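Local structure of dual specificity protein phosphatase 18 (Homo sapiens, 2ESB) at residues Ser18-Ser21 with Leu27-Ser30; Ile46-Asn51 with His91-Lys96; Val69-Ser74 with Cys80-Pro85; Tyr118-His123 with Leu128-Trp133; Gln150-Glu155 with Val164-Ser169. The protein dephosphorylates phosphotyrosine and, less readily, phosphothreonine in MAP kinase peptides, as a cysteine-dependent dual-specificity phosphatase. All blocks are in the same frame, centred on the assembly; numbering follows the deposited sequence.

Interaction 1 closes the hairpin at one margin of the five-stranded sheet, and interaction 2 packs the inner strand 48-51 against helix 83-95; they touch where Y28 CD1 lies 3.5 Å from I46 CD1. Interaction 3 meets interaction 2 through N51 O and V69 N, 2.8 Å apart. From D84 OD2 a salt bridge of 2.8 Å runs to K121 NZ of interaction 4, and the same oxygen is 2.6 Å from Y154 OH of interaction 5. The side chains of I29 and V71 come within about 6 and 7 Å of that of C104, the predicted phosphocysteine nucleophile, and about 8 and 7 Å of a bound HEPES buffer molecule; interactions 2, 4 and 5 lie away from C104.

Interaction 1: residues Ser18-Ser21 with Leu27-Ser30; sequences SGLS and LYIS
The amide of S21 donates to I29 O at 2.8 Å with an N-H...O angle of 162°. The return bond, from I29 N to S21 O, is equally short. Y28 CA adds a second approach to S21 O, a CA-H...O contact of 3.2 Å, so this oxygen is met by two neighbouring residues. Two reciprocal bonds define S21 and I29 as a hydrogen-bonded antiparallel pair, with strand 27-30 running back beside 21-24 as a beta hairpin at the margin of the phosphatase sheet. Strand 27-30 turns its other edge to strand 100-103. On the face carrying L20, Y28 and S30, L20 CB lies 4.0 Å from Y28 CD2, oblique to the ring, while L20 CD1 reaches S30 CB at 3.8 Å. The ring is placed there by a CG anti to its own carbonyl carbon (chi1 -59°), and Y28 OH bonds to R99. S21 and I29 occupy the other face, where I29 packs on helix 110-122 and the hydroxyl of S21 is hydrogen-bonded to the guanidinium group of R138.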
# COMPACT_ATOMS: atom_id res chain seq x y z
N SER A 18 -11.34 -13.15 -0.65
CA SER A 18 -11.59 -11.69 -0.45
C SER A 18 -11.57 -11.32 1.03
O SER A 18 -12.59 -10.93 1.60
CB SER A 18 -12.93 -11.29 -1.07
OG SER A 18 -12.88 -11.38 -2.48
N GLY A 19 -10.39 -11.43 1.64
CA GLY A 19 -10.26 -11.08 3.05
C GLY A 19 -9.29 -9.93 3.26
O GLY A 19 -8.76 -9.36 2.31
N LEU A 20 -9.05 -9.60 4.52
CA LEU A 20 -8.13 -8.52 4.86
C LEU A 20 -6.78 -9.08 5.28
O LEU A 20 -6.70 -9.92 6.17
CB LEU A 20 -8.69 -7.69 6.02
CG LEU A 20 -9.58 -6.48 5.71
CD1 LEU A 20 -10.62 -6.82 4.66
CD2 LEU A 20 -10.24 -6.03 7.01
N SER A 21 -5.73 -8.62 4.62
CA SER A 21 -4.38 -9.05 4.96
C SER A 21 -3.83 -8.06 5.98
O SER A 21 -3.59 -6.89 5.67
CB SER A 21 -3.49 -9.07 3.72
OG SER A 21 -4.04 -9.91 2.71
N LEU A 27 -2.69 -1.60 10.36
CA LEU A 27 -2.78 -1.47 8.91
C LEU A 27 -3.09 -2.79 8.25
O LEU A 27 -2.52 -3.82 8.62
CB LEU A 27 -1.48 -0.92 8.34
CG LEU A 27 -1.46 -0.74 6.82
CD1 LEU A 27 -2.46 0.33 6.41
CD2 LEU A 27 -0.03 -0.36 6.38
N TYR A 28 -4.00 -2.75 7.28
CA TYR A 28 -4.42 -3.92 6.51
C TYR A 28 -4.46 -3.58 5.02
O TYR A 28 -4.57 -2.41 4.64
CB TYR A 28 -5.84 -4.35 6.92
CG TYR A 28 -6.04 -4.70 8.37
CD1 TYR A 28 -6.03 -3.71 9.36
CD2 TYR A 28 -6.29 -6.02 8.77
CE1 TYR A 28 -6.27 -4.02 10.69
CE2 TYR A 28 -6.53 -6.34 10.11
CZ TYR A 28 -6.51 -5.33 11.06
OH TYR A 28 -6.74 -5.62 12.38
N ILE A 29 -4.39 -4.61 4.18
CA ILE A 29 -4.48 -4.42 2.73
C ILE A 29 -5.53 -5.41 2.21
O ILE A 29 -5.63 -6.53 2.70
CB ILE A 29 -3.17 -4.77 1.99
CG1 ILE A 29 -2.05 -3.81 2.38
CG2 ILE A 29 -3.42 -4.69 0.48
CD1 ILE A 29 -0.69 -4.21 1.77
N SER A 30 -6.32 -5.00 1.22
CA SER A 30 -7.32 -5.92 0.67
C SER A 30 -7.71 -5.55 -0.74
O SER A 30 -7.25 -4.54 -1.29
CB SER A 30 -8.59 -5.92 1.54
OG SER A 30 -9.44 -4.83 1.20

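Interaction 2: residues Ile46-Asn51 with His91-Lys96; sequences ITMVIN and HSVEMK
T47 meets V93 at the start of the contact: its OG1 lies 3.9 Å from V93 CG1, the two side chains sliding past each other in opposite directions. V93 CG1 is a methyl, so this is a van der Waals approach; the hydroxyl has its polar partner in the backbone N of R99. M48 follows, and it carries most of the first segment's share. Its CB touches V93 CG2 at 3.9 Å and its CG comes to 4.0 Å from the same methyl, so V93 CG2 lies against the root of the methionine and not its sulfur. With CG anti to the backbone N (chi1 -177°), the chain then bends at chi2 and chi3 and takes its end away from V93, and the two side chains cross at about a right angle. V93 CG2 thus lies on M48, while CG1 reaches T47 OG1 and also the flank of M48 CB. An alanine here would remove both methyls, and would probably leave a gap beside M48 CB and T47 OG1. Farther along the strand, I50 packs on I86, one of the residues by which helix 83-95 lies across this face of the sheet. That helix connects the parallel strands 65-68 and 100-103 as a beta-alpha-beta crossover, with strand 48-51 lying between the two; M48 also touches H89 of the helix, and V93 reaches T100 on strand 100-103.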
# COMPACT_ATOMS: atom_id res chain seq x y z
N ILE A 46 -11.85 -1.84 11.63
CA ILE A 46 -11.35 -0.83 10.70
C ILE A 46 -12.08 0.50 10.90
O ILE A 46 -13.32 0.54 10.91
CB ILE A 46 -11.55 -1.27 9.23
CG1 ILE A 46 -10.89 -2.63 8.97
CG2 ILE A 46 -10.95 -0.22 8.30
CD1 ILE A 46 -9.42 -2.69 9.31
N THR A 47 -11.34 1.60 11.04
CA THR A 47 -11.95 2.91 11.25
C THR A 47 -11.66 3.89 10.13
O THR A 47 -12.30 4.94 10.02
CB THR A 47 -11.46 3.57 12.57
OG1 THR A 47 -10.03 3.70 12.54
CG2 THR A 47 -11.87 2.74 13.76
N MET A 48 -10.69 3.52 9.29
CA MET A 48 -10.28 4.35 8.16
C MET A 48 -10.08 3.47 6.93
O MET A 48 -9.38 2.46 6.98
CB MET A 48 -8.96 5.06 8.49
CG MET A 48 -8.47 6.00 7.38
SD MET A 48 -9.49 7.50 7.29
CE MET A 48 -9.51 7.81 5.53
N VAL A 49 -10.69 3.87 5.82
CA VAL A 49 -10.56 3.14 4.56
C VAL A 49 -9.96 4.07 3.51
O VAL A 49 -10.51 5.13 3.21
CB VAL A 49 -11.93 2.62 4.05
CG1 VAL A 49 -11.76 2.00 2.67
CG2 VAL A 49 -12.50 1.58 5.03
N ILE A 50 -8.82 3.66 2.96
CA ILE A 50 -8.14 4.45 1.94
C ILE A 50 -8.19 3.68 0.62
O ILE A 50 -7.53 2.65 0.46
CB ILE A 50 -6.68 4.73 2.31
CG1 ILE A 50 -6.62 5.46 3.66
CG2 ILE A 50 -6.03 5.59 1.23
CD1 ILE A 50 -5.20 5.86 4.12
N ASN A 51 -8.99 4.18 -0.30
CA ASN A 51 -9.22 3.57 -1.60
C ASN A 51 -8.20 4.15 -2.58
O ASN A 51 -8.31 5.30 -3.01
CB ASN A 51 -10.67 3.87 -2.01
CG ASN A 51 -11.03 3.38 -3.41
OD1 ASN A 51 -10.18 3.00 -4.21
ND2 ASN A 51 -12.32 3.43 -3.71
N HIS A 91 -0.30 6.74 10.07
CA HIS A 91 0.30 6.91 11.39
C HIS A 91 -0.63 7.66 12.34
O HIS A 91 -0.79 7.26 13.49
CB HIS A 91 1.62 7.68 11.26
CG HIS A 91 2.29 7.94 12.57
ND1 HIS A 91 2.76 6.93 13.38
CD2 HIS A 91 2.53 9.10 13.24
CE1 HIS A 91 3.26 7.45 14.49
NE2 HIS A 91 3.13 8.76 14.43
N SER A 92 -1.27 8.73 11.87
CA SER A 92 -2.18 9.50 12.72
C SER A 92 -3.36 8.66 13.19
O SER A 92 -3.78 8.77 14.34
CB SER A 92 -2.71 10.73 12.00
OG SER A 92 -1.64 11.61 11.68
N VAL A 93 -3.90 7.83 12.29
CA VAL A 93 -5.01 6.95 12.64
C VAL A 93 -4.55 6.01 13.74
O VAL A 93 -5.27 5.78 14.71
CB VAL A 93 -5.48 6.11 11.42
CG1 VAL A 93 -6.47 5.04 11.85
CG2 VAL A 93 -6.12 7.03 10.39
N GLU A 94 -3.34 5.48 13.60
CA GLU A 94 -2.83 4.57 14.62
C GLU A 94 -2.69 5.30 15.95
O GLU A 94 -3.08 4.78 17.00
CB GLU A 94 -1.47 4.00 14.21
CG GLU A 94 -0.86 3.08 15.27
CD GLU A 94 0.42 2.42 14.80
OE1 GLU A 94 0.35 1.43 14.05
OE2 GLU A 94 1.51 2.90 15.18
N MET A 95 -2.14 6.51 15.91
CA MET A 95 -1.96 7.30 17.13
C MET A 95 -3.29 7.55 17.82
O MET A 95 -3.34 7.67 19.05
CB MET A 95 -1.29 8.63 16.80
CG MET A 95 0.12 8.47 16.25
SD MET A 95 1.08 7.30 17.25
CE MET A 95 1.69 8.41 18.51
N LYS A 96 -4.36 7.60 17.04
CA LYS A 96 -5.68 7.83 17.60
C LYS A 96 -6.38 6.52 17.92
O LYS A 96 -7.60 6.50 18.09
CB LYS A 96 -6.52 8.66 16.62
CG LYS A 96 -5.86 9.99 16.27
CD LYS A 96 -6.87 11.09 16.01
CE LYS A 96 -6.18 12.45 16.04
NZ LYS A 96 -7.15 13.57 16.09

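Interaction 3: residues Val69-Ser74 with Cys80-Pro85; sequences VPVADS and CDFFDP
V69 and F82 approach from opposite directions, and the valine's CG1 comes down over one face of the phenyl ring. The methyl stands 3.4 Å from the ring centroid and only 9° off the normal, which makes this a CH-pi contact over the centre of the face. The separations agree: CG1 is 3.4 Å from F82 CG and 3.9 Å from F82 CZ, so all six ring carbons fall within a narrow range. Two torsions set up the meeting. V69 carries CG1 anti to its backbone N (chi1 -179°), while the ring of F82 is swung to the side of its own N (chi1 -64°). V71 touches more loosely, its CG1 lying oblique to the ring, 4.4 Å from F82 CE1. Between the two valines, P70 centres an inverse gamma turn. The contact thus joins the loop that leaves strand 65-68 to the residues leading into helix 83-95. This loop borders the catalytic region, the side chain of V71 being about 7 Å from that of C104, the predicted phosphocysteine. A serine in place of F82 would remove the ring, and V69 CG1 would probably lose its aromatic platform and V71 CG1 a neighbour. Since no hydrogen bond crosses between the two segments, their direct cohesion rests on dispersion and the weak CH-pi attraction, for which the methyl, centred over the ring, is well placed.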
# COMPACT_ATOMS: atom_id res chain seq x y z
N VAL A 69 -7.61 8.02 -3.30
CA VAL A 69 -6.39 8.48 -3.96
C VAL A 69 -6.63 7.95 -5.37
O VAL A 69 -6.34 6.78 -5.65
CB VAL A 69 -5.15 7.82 -3.35
CG1 VAL A 69 -3.87 8.33 -4.04
CG2 VAL A 69 -5.11 8.12 -1.87
N PRO A 70 -7.15 8.80 -6.26
CA PRO A 70 -7.47 8.44 -7.65
C PRO A 70 -6.33 8.20 -8.62
O PRO A 70 -5.99 9.08 -9.41
CB PRO A 70 -8.37 9.59 -8.08
CG PRO A 70 -7.69 10.76 -7.44
CD PRO A 70 -7.39 10.24 -6.04
N VAL A 71 -5.72 7.02 -8.56
CA VAL A 71 -4.64 6.68 -9.48
C VAL A 71 -4.97 5.38 -10.19
O VAL A 71 -5.59 4.49 -9.62
CB VAL A 71 -3.28 6.53 -8.78
CG1 VAL A 71 -2.87 7.85 -8.13
CG2 VAL A 71 -3.36 5.43 -7.74
N ALA A 72 -4.57 5.30 -11.45
CA ALA A 72 -4.77 4.10 -12.24
C ALA A 72 -3.54 3.25 -11.96
O ALA A 72 -2.52 3.76 -11.50
CB ALA A 72 -4.84 4.46 -13.73
N ASP A 73 -3.64 1.95 -12.20
CA ASP A 73 -2.47 1.10 -11.98
C ASP A 73 -1.61 1.14 -13.23
O ASP A 73 -1.59 0.20 -14.02
CB ASP A 73 -2.87 -0.34 -11.66
CG ASP A 73 -1.66 -1.24 -11.47
OD1 ASP A 73 -0.64 -0.75 -10.92
OD2 ASP A 73 -1.72 -2.42 -11.87
N SER A 74 -0.92 2.25 -13.40
CA SER A 74 -0.05 2.47 -14.55
C SER A 74 1.31 2.93 -14.08
O SER A 74 1.43 3.66 -13.10
CB SER A 74 -0.65 3.55 -15.46
OG SER A 74 0.34 4.13 -16.28
N CYS A 80 3.66 8.31 -6.15
CA CYS A 80 4.69 8.90 -5.30
C CYS A 80 4.26 10.21 -4.64
O CYS A 80 4.71 10.51 -3.53
CB CYS A 80 5.98 9.13 -6.10
SG CYS A 80 5.77 10.13 -7.59
N ASP A 81 3.39 10.99 -5.29
CA ASP A 81 2.94 12.25 -4.67
C ASP A 81 2.15 12.00 -3.40
O ASP A 81 1.96 12.90 -2.58
CB ASP A 81 2.10 13.08 -5.64
CG ASP A 81 2.87 13.48 -6.88
OD1 ASP A 81 4.12 13.55 -6.81
OD2 ASP A 81 2.23 13.74 -7.91
N PHE A 82 1.69 10.76 -3.21
CA PHE A 82 0.93 10.44 -2.02
C PHE A 82 1.69 9.65 -0.96
O PHE A 82 1.16 9.41 0.11
CB PHE A 82 -0.35 9.68 -2.40
CG PHE A 82 -1.30 10.48 -3.23
CD1 PHE A 82 -1.19 10.50 -4.62
CD2 PHE A 82 -2.30 11.24 -2.63
CE1 PHE A 82 -2.06 11.26 -5.39
CE2 PHE A 82 -3.17 12.01 -3.39
CZ PHE A 82 -3.05 12.02 -4.78
N PHE A 83 2.93 9.26 -1.26
CA PHE A 83 3.73 8.48 -0.31
C PHE A 83 3.78 9.08 1.10
O PHE A 83 3.42 8.43 2.07
CB PHE A 83 5.17 8.31 -0.81
CG PHE A 83 5.33 7.32 -1.95
CD1 PHE A 83 6.55 7.19 -2.60
CD2 PHE A 83 4.27 6.52 -2.36
CE1 PHE A 83 6.73 6.27 -3.65
CE2 PHE A 83 4.43 5.60 -3.41
CZ PHE A 83 5.66 5.48 -4.05
N ASP A 84 4.24 10.33 1.21
CA ASP A 84 4.35 10.98 2.52
C ASP A 84 3.03 11.34 3.16
O ASP A 84 2.81 11.08 4.34
CB ASP A 84 5.20 12.25 2.41
CG ASP A 84 6.67 11.97 2.54
OD1 ASP A 84 7.45 12.44 1.69
OD2 ASP A 84 7.04 11.26 3.50
N PRO A 85 2.13 11.98 2.40
CA PRO A 85 0.85 12.34 3.00
C PRO A 85 0.00 11.15 3.47
O PRO A 85 -0.62 11.22 4.53
CB PRO A 85 0.18 13.17 1.91
CG PRO A 85 0.83 12.70 0.64
CD PRO A 85 2.26 12.54 1.05

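Interaction 4: residues Tyr118-His123 with Leu128-Trp133; sequences YLMKYH and LDAHTW
L119 packs on A130 and W133 in a helix-helix contact of the phosphatase domain's helical layer, where helices 110-122 and 127-137 follow one another across a short connection. The axes of the two short segments, 118-122 and 128-133, come within 9.2 Å and their N-to-C directions differ by 126°, a steeply inclined crossing. The backbones are nearest at L119 and A130, with their CA atoms 5.9 Å apart; the small alanine is consistent with so close an approach. Starting at the root of the leucine, L119 CB meets A130 CB at 3.9 Å. From there CG is directed to the side of the backbone N (chi1 -70°), and the chain extends through chi2 of 175° to CD1. This methyl lies 4.2 Å from A130 CB, 3.8 Å from A130 O and 4.0 Å from W133 CD1, so it settles between the helix backbone and the indole. Leucine and tryptophan cross at about a right angle, and the methyl is oblique to the ring. The indole's polar end is bonded to I23 O, which ties this helix to strand 21-24, a strand that L119 also touches. M120 approaches the alanine from beside the leucine and packs as well on helix 145-159; its CG stands 4.3 Å from A130 CB.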
# COMPACT_ATOMS: atom_id res chain seq x y z
N TYR A 118 4.79 3.42 3.51
CA TYR A 118 4.49 3.63 4.92
C TYR A 118 5.46 2.86 5.83
O TYR A 118 5.98 3.43 6.80
CB TYR A 118 3.05 3.20 5.22
CG TYR A 118 2.76 3.05 6.70
CD1 TYR A 118 2.60 4.17 7.52
CD2 TYR A 118 2.72 1.79 7.28
CE1 TYR A 118 2.41 4.02 8.90
CE2 TYR A 118 2.52 1.63 8.65
CZ TYR A 118 2.38 2.75 9.45
OH TYR A 118 2.24 2.58 10.80
N LEU A 119 5.68 1.58 5.52
CA LEU A 119 6.58 0.77 6.34
C LEU A 119 7.99 1.34 6.39
O LEU A 119 8.63 1.33 7.45
CB LEU A 119 6.64 -0.67 5.81
CG LEU A 119 5.36 -1.50 6.01
CD1 LEU A 119 5.51 -2.86 5.34
CD2 LEU A 119 5.09 -1.66 7.50
N MET A 120 8.49 1.86 5.27
CA MET A 120 9.82 2.44 5.27
C MET A 120 9.88 3.68 6.15
O MET A 120 10.82 3.88 6.92
CB MET A 120 10.27 2.84 3.86
CG MET A 120 10.54 1.67 2.92
SD MET A 120 11.42 2.21 1.43
CE MET A 120 10.11 3.13 0.58
N LYS A 121 8.86 4.53 6.04
CA LYS A 121 8.85 5.76 6.81
C LYS A 121 8.59 5.59 8.29
O LYS A 121 9.24 6.22 9.11
CB LYS A 121 7.85 6.76 6.23
CG LYS A 121 7.92 8.12 6.91
CD LYS A 121 7.00 9.17 6.30
CE LYS A 121 7.23 10.54 6.98
NZ LYS A 121 6.54 11.68 6.27
N TYR A 122 7.65 4.72 8.65
CA TYR A 122 7.32 4.57 10.07
C TYR A 122 7.77 3.33 10.82
O TYR A 122 7.62 3.27 12.04
CB TYR A 122 5.81 4.76 10.25
CG TYR A 122 5.40 6.20 10.17
CD1 TYR A 122 4.91 6.74 8.98
CD2 TYR A 122 5.57 7.05 11.26
CE1 TYR A 122 4.61 8.09 8.88
CE2 TYR A 122 5.27 8.41 11.17
CZ TYR A 122 4.79 8.92 9.97
OH TYR A 122 4.51 10.26 9.85
N HIS A 123 8.29 2.34 10.12
CA HIS A 123 8.77 1.13 10.79
C HIS A 123 10.26 0.92 10.54
O HIS A 123 10.80 -0.18 10.74
CB HIS A 123 7.95 -0.08 10.32
CG HIS A 123 6.58 -0.14 10.93
ND1 HIS A 123 6.32 -0.80 12.11
CD2 HIS A 123 5.42 0.45 10.57
CE1 HIS A 123 5.05 -0.62 12.45
NE2 HIS A 123 4.48 0.14 11.52
N LEU A 128 13.61 -3.34 0.71
CA LEU A 128 13.68 -4.80 0.61
C LEU A 128 12.96 -5.48 1.79
O LEU A 128 12.16 -6.41 1.58
CB LEU A 128 15.15 -5.26 0.58
CG LEU A 128 15.40 -6.78 0.53
CD1 LEU A 128 14.77 -7.37 -0.71
CD2 LEU A 128 16.90 -7.06 0.55
N ASP A 129 13.25 -5.03 3.01
CA ASP A 129 12.62 -5.65 4.18
C ASP A 129 11.12 -5.35 4.23
O ASP A 129 10.33 -6.19 4.64
CB ASP A 129 13.30 -5.19 5.48
CG ASP A 129 14.69 -5.80 5.67
OD1 ASP A 129 15.02 -6.78 4.97
OD2 ASP A 129 15.45 -5.31 6.53
N ALA A 130 10.74 -4.15 3.81
CA ALA A 130 9.32 -3.81 3.79
C ALA A 130 8.61 -4.74 2.80
O ALA A 130 7.49 -5.19 3.05
CB ALA A 130 9.14 -2.35 3.37
N HIS A 131 9.26 -5.02 1.67
CA HIS A 131 8.64 -5.91 0.69
C HIS A 131 8.55 -7.36 1.19
O HIS A 131 7.51 -8.01 1.05
CB HIS A 131 9.40 -5.88 -0.65
CG HIS A 131 8.87 -6.87 -1.65
ND1 HIS A 131 9.39 -8.14 -1.78
CD2 HIS A 131 7.81 -6.82 -2.48
CE1 HIS A 131 8.66 -8.83 -2.64
NE2 HIS A 131 7.69 -8.05 -3.08
N THR A 132 9.63 -7.87 1.77
CA THR A 132 9.63 -9.24 2.28
C THR A 132 8.51 -9.41 3.29
O THR A 132 7.77 -10.40 3.27
CB THR A 132 10.97 -9.58 2.96
OG1 THR A 132 12.05 -9.34 2.05
CG2 THR A 132 11.00 -11.06 3.40
N TRP A 133 8.40 -8.45 4.19
CA TRP A 133 7.36 -8.47 5.22
C TRP A 133 5.96 -8.42 4.60
O TRP A 133 5.11 -9.25 4.92
CB TRP A 133 7.54 -7.29 6.18
CG TRP A 133 6.43 -7.18 7.21
CD1 TRP A 133 5.25 -6.48 7.09
CD2 TRP A 133 6.35 -7.88 8.46
NE1 TRP A 133 4.44 -6.71 8.20
CE2 TRP A 133 5.10 -7.56 9.05
CE3 TRP A 133 7.22 -8.74 9.14
CZ2 TRP A 133 4.70 -8.08 10.28
CZ3 TRP A 133 6.82 -9.26 10.37
CH2 TRP A 133 5.57 -8.92 10.93

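Interaction 5: residues Gln150-Glu155 with Val164-Ser169; sequences QLIHYE and VHMVSS
Apolar packing is centred on I152. I152 CD1 comes to 3.6 Å from M166 CG and 3.7 Å from M166 SD, so the methyl lies against the bend of the methionine. That bend is built at chi2 and chi3, which fold the thioether back beside the isoleucine as the two side chains pass at a slant. The same methyl meets V164 CG1 more loosely, at 4.3 Å, and H165 CA at 3.9 Å. Its reach comes from CG1 lying anti to the carbonyl carbon (chi1 -74°) and from an extended chi2 of 168°, which carry CD1 outward from the helix.

Contacts of apolar carbon with polar backbone form a second group. V164 O is approached by I152 CG1 and CD1, each at 3.5 Å, and by CG2 at 3.9 Å. All three are carbons, and the oxygen is buried here with no hydrogen-bond partner in the model, a likely energetic cost.

The polar component is slight. E155 OE2 stands 3.9 Å from V164 N, too far for a hydrogen bond. The carboxylate is instead held at OE1 by T163 and by L127 N of helix 127-137, and at OE2 by N162; T163 and N162 come just before the second segment.

Helix 145-159 thereby receives the returning chain on the side carrying I152 and E155: strand 166-167 pairs antiparallel with 174-175, V164 and M166 both rest on W148, and V164 also reaches L127 and L128 of helix 127-137.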
# COMPACT_ATOMS: atom_id res chain seq x y z
N GLN A 150 9.45 4.46 -8.30
CA GLN A 150 9.04 5.50 -7.37
C GLN A 150 9.42 5.15 -5.94
O GLN A 150 9.87 6.01 -5.17
CB GLN A 150 7.53 5.75 -7.48
CG GLN A 150 7.15 6.52 -8.75
CD GLN A 150 5.66 6.50 -9.01
OE1 GLN A 150 4.86 6.72 -8.11
NE2 GLN A 150 5.28 6.25 -10.26
N LEU A 151 9.25 3.88 -5.58
CA LEU A 151 9.59 3.40 -4.24
C LEU A 151 11.10 3.44 -4.00
O LEU A 151 11.57 3.78 -2.91
CB LEU A 151 9.05 1.99 -4.02
CG LEU A 151 7.53 1.89 -3.83
CD1 LEU A 151 7.09 0.43 -3.91
CD2 LEU A 151 7.14 2.49 -2.48
N ILE A 152 11.87 3.11 -5.03
CA ILE A 152 13.33 3.15 -4.93
C ILE A 152 13.77 4.60 -4.73
O ILE A 152 14.65 4.89 -3.91
CB ILE A 152 13.97 2.54 -6.21
CG1 ILE A 152 13.81 1.02 -6.17
CG2 ILE A 152 15.45 2.92 -6.31
CD1 ILE A 152 14.13 0.33 -7.50
N HIS A 153 13.16 5.52 -5.46
CA HIS A 153 13.52 6.94 -5.30
C HIS A 153 13.16 7.41 -3.88
O HIS A 153 13.92 8.14 -3.25
CB HIS A 153 12.79 7.78 -6.34
CG HIS A 153 13.05 9.25 -6.22
ND1 HIS A 153 12.17 10.12 -5.60
CD2 HIS A 153 14.11 10.01 -6.60
CE1 HIS A 153 12.67 11.34 -5.62
NE2 HIS A 153 13.85 11.30 -6.21
N TYR A 154 12.01 6.98 -3.38
CA TYR A 154 11.57 7.36 -2.03
C TYR A 154 12.51 6.74 -0.99
O TYR A 154 12.85 7.39 0.00
CB TYR A 154 10.14 6.89 -1.81
CG TYR A 154 9.49 7.37 -0.54
CD1 TYR A 154 9.49 8.72 -0.20
CD2 TYR A 154 8.83 6.48 0.30
CE1 TYR A 154 8.85 9.18 0.96
CE2 TYR A 154 8.17 6.93 1.46
CZ TYR A 154 8.19 8.28 1.78
OH TYR A 154 7.56 8.75 2.91
N GLU A 155 12.92 5.49 -1.20
CA GLU A 155 13.84 4.85 -0.27
C GLU A 155 15.12 5.66 -0.19
O GLU A 155 15.65 5.90 0.90
CB GLU A 155 14.19 3.42 -0.71
CG GLU A 155 15.11 2.71 0.29
CD GLU A 155 15.59 1.34 -0.16
OE1 GLU A 155 15.84 0.50 0.72
OE2 GLU A 155 15.73 1.10 -1.38
N VAL A 164 16.94 -2.16 -3.15
CA VAL A 164 16.27 -2.77 -4.30
C VAL A 164 16.69 -1.91 -5.51
O VAL A 164 16.77 -0.69 -5.41
CB VAL A 164 14.73 -2.73 -4.13
CG1 VAL A 164 14.05 -3.34 -5.35
CG2 VAL A 164 14.31 -3.49 -2.87
N HIS A 165 16.97 -2.56 -6.64
CA HIS A 165 17.40 -1.84 -7.84
C HIS A 165 16.69 -2.38 -9.07
O HIS A 165 16.49 -3.58 -9.18
CB HIS A 165 18.91 -2.00 -8.05
CG HIS A 165 19.72 -1.87 -6.79
ND1 HIS A 165 19.73 -2.83 -5.81
CD2 HIS A 165 20.52 -0.87 -6.35
CE1 HIS A 165 20.49 -2.43 -4.81
NE2 HIS A 165 20.99 -1.24 -5.11
N MET A 166 16.33 -1.48 -9.99
CA MET A 166 15.67 -1.89 -11.23
C MET A 166 16.73 -2.49 -12.18
O MET A 166 17.83 -1.94 -12.31
CB MET A 166 15.01 -0.68 -11.91
CG MET A 166 13.94 0.02 -11.06
SD MET A 166 12.65 -1.15 -10.55
CE MET A 166 11.75 -1.38 -12.10
N VAL A 167 16.40 -3.60 -12.82
CA VAL A 167 17.32 -4.25 -13.76
C VAL A 167 16.57 -4.60 -15.04
O VAL A 167 15.34 -4.70 -15.05
CB VAL A 167 17.92 -5.55 -13.16
CG1 VAL A 167 18.71 -5.23 -11.90
CG2 VAL A 167 16.82 -6.55 -12.86
N SER A 168 17.32 -4.77 -16.13
CA SER A 168 16.73 -5.12 -17.43
C SER A 168 16.28 -6.59 -17.41
O SER A 168 16.79 -7.39 -16.62
CB SER A 168 17.76 -4.93 -18.55
OG SER A 168 18.45 -3.70 -18.43
N SER A 169 15.34 -6.95 -18.28
CA SER A 169 14.88 -8.33 -18.37
C SER A 169 14.13 -8.51 -19.70
O SER A 169 13.83 -7.54 -20.38
CB SER A 169 13.95 -8.69 -17.20
OG SER A 169 12.60 -8.35 -17.48